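Local coordinates for protein pyruvate formate-lyase 2 (Archaeoglobus fulgidus, PDB 2F3O) that is a glycyl radical enzyme of unproven function, probably a lyase related to pyruvate formate-lyase and glycerol dehydratase, at residues A[379-390]-A[704-713]. Residues are numbered along the deposited sequence; the frame is centred on the assembly and turned at random.
Sequences ESFLKRLAEAIS and GDAVIEALIK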
# COMPACT_ATOMS: atom_id res chain seq x y z
N GLU A 379 -38.15 18.15 -26.46
CA GLU A 379 -39.60 17.99 -26.33
C GLU A 379 -40.13 16.98 -27.34
O GLU A 379 -40.97 16.14 -27.00
CB GLU A 379 -40.29 19.35 -26.46
CG GLU A 379 -41.82 19.33 -26.47
CD GLU A 379 -42.42 18.60 -25.27
OE1 GLU A 379 -42.03 18.91 -24.11
OE2 GLU A 379 -43.29 17.72 -25.49
N SER A 380 -39.59 17.04 -28.57
CA SER A 380 -39.95 16.09 -29.62
C SER A 380 -39.68 14.66 -29.20
O SER A 380 -40.50 13.77 -29.42
CB SER A 380 -39.20 16.39 -30.91
OG SER A 380 -37.98 17.04 -30.61
N PHE A 381 -38.53 14.45 -28.56
CA PHE A 381 -38.15 13.12 -28.14
C PHE A 381 -39.11 12.55 -27.09
O PHE A 381 -39.46 11.37 -27.14
CB PHE A 381 -36.69 13.08 -27.67
CG PHE A 381 -36.22 11.70 -27.33
CD1 PHE A 381 -36.20 10.70 -28.31
CD2 PHE A 381 -35.84 11.37 -26.04
CE1 PHE A 381 -35.80 9.42 -28.00
CE2 PHE A 381 -35.43 10.09 -25.73
CZ PHE A 381 -35.41 9.11 -26.71
N LEU A 382 -39.55 13.40 -26.16
CA LEU A 382 -40.54 12.99 -25.15
C LEU A 382 -41.91 12.67 -25.75
O LEU A 382 -42.60 11.76 -25.28
CB LEU A 382 -40.70 14.07 -24.07
CG LEU A 382 -39.58 14.34 -23.07
CD1 LEU A 382 -40.11 15.14 -21.88
CD2 LEU A 382 -39.02 13.02 -22.60
N LYS A 383 -42.30 13.43 -26.78
CA LYS A 383 -43.53 13.19 -27.53
C LYS A 383 -43.46 11.83 -28.20
O LYS A 383 -44.37 11.01 -28.07
CB LYS A 383 -43.76 14.27 -28.60
CG LYS A 383 -44.46 15.53 -28.10
CD LYS A 383 -45.25 16.21 -29.23
CE LYS A 383 -46.05 17.40 -28.72
NZ LYS A 383 -45.16 18.43 -28.09
N ARG A 384 -42.33 11.60 -28.88
CA ARG A 384 -42.08 10.39 -29.62
C ARG A 384 -41.96 9.15 -28.75
O ARG A 384 -42.28 8.05 -29.18
CB ARG A 384 -40.82 10.56 -30.45
CG ARG A 384 -40.86 9.81 -31.75
CD ARG A 384 -40.12 10.58 -32.85
NE ARG A 384 -39.45 9.66 -33.76
CZ ARG A 384 -38.86 10.01 -34.90
NH1 ARG A 384 -38.87 11.29 -35.29
NH2 ARG A 384 -38.27 9.09 -35.66
N LEU A 385 -41.50 9.34 -27.52
CA LEU A 385 -41.50 8.28 -26.52
C LEU A 385 -42.92 7.98 -26.10
O LEU A 385 -43.29 6.82 -25.97
CB LEU A 385 -40.76 8.73 -25.28
CG LEU A 385 -39.26 8.51 -25.18
CD1 LEU A 385 -38.73 9.46 -24.10
CD2 LEU A 385 -38.96 7.06 -24.84
N ALA A 386 -43.69 9.04 -25.88
CA ALA A 386 -45.07 8.91 -25.41
C ALA A 386 -45.96 8.22 -26.45
O ALA A 386 -46.86 7.45 -26.08
CB ALA A 386 -45.64 10.27 -24.99
N GLU A 387 -45.69 8.47 -27.73
CA GLU A 387 -46.43 7.86 -28.84
C GLU A 387 -46.21 6.36 -28.89
O GLU A 387 -47.15 5.60 -29.12
CB GLU A 387 -46.04 8.47 -30.19
CG GLU A 387 -46.58 9.86 -30.40
CD GLU A 387 -45.70 10.70 -31.30
OE1 GLU A 387 -45.04 10.11 -32.19
OE2 GLU A 387 -45.66 11.94 -31.13
N ALA A 388 -44.97 5.93 -28.68
CA ALA A 388 -44.64 4.52 -28.75
C ALA A 388 -45.29 3.78 -27.60
O ALA A 388 -45.92 2.75 -27.80
CB ALA A 388 -43.14 4.32 -28.72
N ILE A 389 -45.18 4.35 -26.41
CA ILE A 389 -45.70 3.74 -25.19
C ILE A 389 -47.22 3.62 -25.23
O ILE A 389 -47.74 2.54 -25.02
CB ILE A 389 -45.25 4.51 -23.93
CG1 ILE A 389 -43.74 4.34 -23.73
CG2 ILE A 389 -45.94 3.98 -22.72
CD1 ILE A 389 -43.21 5.05 -22.49
N SER A 390 -47.89 4.73 -25.55
CA SER A 390 -49.36 4.78 -25.67
C SER A 390 -49.96 3.84 -26.71
O SER A 390 -51.03 3.27 -26.49
CB SER A 390 -49.84 6.20 -25.97
OG SER A 390 -49.29 6.65 -27.19
N GLY A 704 -54.26 9.36 -26.19
CA GLY A 704 -53.25 8.39 -25.78
C GLY A 704 -51.92 9.05 -25.50
O GLY A 704 -51.30 8.79 -24.47
N ASP A 705 -51.51 9.93 -26.41
CA ASP A 705 -50.31 10.74 -26.28
C ASP A 705 -50.32 11.57 -25.02
O ASP A 705 -49.58 11.30 -24.08
CB ASP A 705 -50.18 11.68 -27.48
CG ASP A 705 -49.71 10.98 -28.72
OD1 ASP A 705 -49.73 9.73 -28.73
OD2 ASP A 705 -49.31 11.68 -29.68
N ALA A 706 -51.20 12.57 -25.02
CA ALA A 706 -51.24 13.61 -23.99
C ALA A 706 -51.16 13.07 -22.56
O ALA A 706 -50.39 13.59 -21.75
CB ALA A 706 -52.50 14.48 -24.17
N VAL A 707 -51.91 12.01 -22.28
CA VAL A 707 -52.03 11.53 -20.91
C VAL A 707 -50.81 10.72 -20.47
O VAL A 707 -50.55 10.60 -19.27
CB VAL A 707 -53.38 10.76 -20.67
CG1 VAL A 707 -53.24 9.28 -20.95
CG2 VAL A 707 -53.89 11.00 -19.24
N ILE A 708 -50.05 10.22 -21.44
CA ILE A 708 -48.85 9.43 -21.11
C ILE A 708 -47.61 10.31 -20.97
O ILE A 708 -46.82 10.12 -20.05
CB ILE A 708 -48.69 8.19 -22.02
CG1 ILE A 708 -49.30 7.00 -21.29
CG2 ILE A 708 -47.23 7.91 -22.38
CD1 ILE A 708 -49.08 5.70 -21.92
N GLU A 709 -47.49 11.31 -21.83
CA GLU A 709 -46.49 12.34 -21.64
C GLU A 709 -46.68 13.06 -20.30
O GLU A 709 -45.71 13.47 -19.67
CB GLU A 709 -46.51 13.34 -22.78
CG GLU A 709 -45.20 14.06 -22.96
CD GLU A 709 -45.29 15.24 -23.90
OE1 GLU A 709 -45.84 15.07 -25.02
OE2 GLU A 709 -44.81 16.34 -23.53
N ALA A 710 -47.94 13.20 -19.88
CA ALA A 710 -48.31 13.79 -18.58
C ALA A 710 -47.66 12.99 -17.48
O ALA A 710 -47.02 13.56 -16.61
CB ALA A 710 -49.81 13.81 -18.39
N LEU A 711 -47.82 11.68 -17.55
CA LEU A 711 -47.23 10.79 -16.57
C LEU A 711 -45.70 10.78 -16.61
O LEU A 711 -45.07 10.72 -15.55
CB LEU A 711 -47.78 9.37 -16.75
CG LEU A 711 -49.25 9.17 -16.39
CD1 LEU A 711 -49.70 7.75 -16.75
CD2 LEU A 711 -49.52 9.50 -14.93
N ILE A 712 -45.12 10.86 -17.81
CA ILE A 712 -43.66 10.94 -17.96
C ILE A 712 -43.11 12.20 -17.29
O ILE A 712 -42.20 12.10 -16.47
CB ILE A 712 -43.20 10.91 -19.45
CG1 ILE A 712 -43.48 9.56 -20.08
CG2 ILE A 712 -41.71 11.21 -19.59
CD1 ILE A 712 -43.31 9.56 -21.57
N LYS A 713 -43.70 13.35 -17.61
CA LYS A 713 -43.25 14.62 -17.04
C LYS A 713 -43.55 14.73 -15.55
O LYS A 713 -42.87 15.45 -14.82
CB LYS A 713 -43.86 15.80 -17.79
CG LYS A 713 -43.36 15.92 -19.21
CD LYS A 713 -43.95 17.13 -19.90
CE LYS A 713 -43.06 17.57 -21.04
NZ LYS A 713 -43.40 18.91 -21.58
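Lys713 reaches across to Glu379 in a salt bridge, its NZ 2.9 Å from Glu379 OE1 on the syn side of the carboxylate and 23° out of its plane. Two torsions aim that carboxylate: CG stands opposite the backbone N (chi1 175°), then the chain bends at chi2. On the way, Lys713 lays its CE 3.9 Å from Leu382 CD1. Glu709 pushes its extended chain among Glu379, Leu382, Lys383 and Ala386, and its OE1 lies 3.4 Å from Lys383 CG. This brings the Glu709 and Glu379 carboxylates together, a pairing of like charges probably eased by the lysines: Lys713 also bridges to Glu709, one turn back, while Lys383 bonds weakly to Glu379 OE2. Without this carboxylate, as with an alanine at Glu379, Lys713 would probably lose its mate across the interface and Lys383 its partner one turn back.

Farther along, Ala386 is the complementary knob, its CB set among Asp705, Ile708, Glu709 and Ile712, 3.9 Å from Ile708 CG2. Ile708 then runs its CD1 to within 3.7 Å of Ile389 CG2. At the end of 379-390, Ser390 CB rests 3.3 Å from Gly704 O, and the CG of Glu387 lies against the Asp705 carboxylate, bringing two acidic groups near each other without a bond.

Beneath, Leu382 and Ile712 both touch Ile373, and Ile389 and Ile708 meet Phe725 and Ile727 respectively, so the apolar side of the interface is seated on the sheet. Helix 379-390 links parallel strands 368-373 and 396-400, and helix 704-717 links 692-696 and 722-728. Two beta-alpha-beta crossovers therefore pack side by side, segments 379-390 and 704-713 crossing with N-to-C directions 114° apart over antiparallel neighbours 396-400 and 722-728, consistent with the helical outer layer of the glycyl radical enzyme alpha/beta barrel.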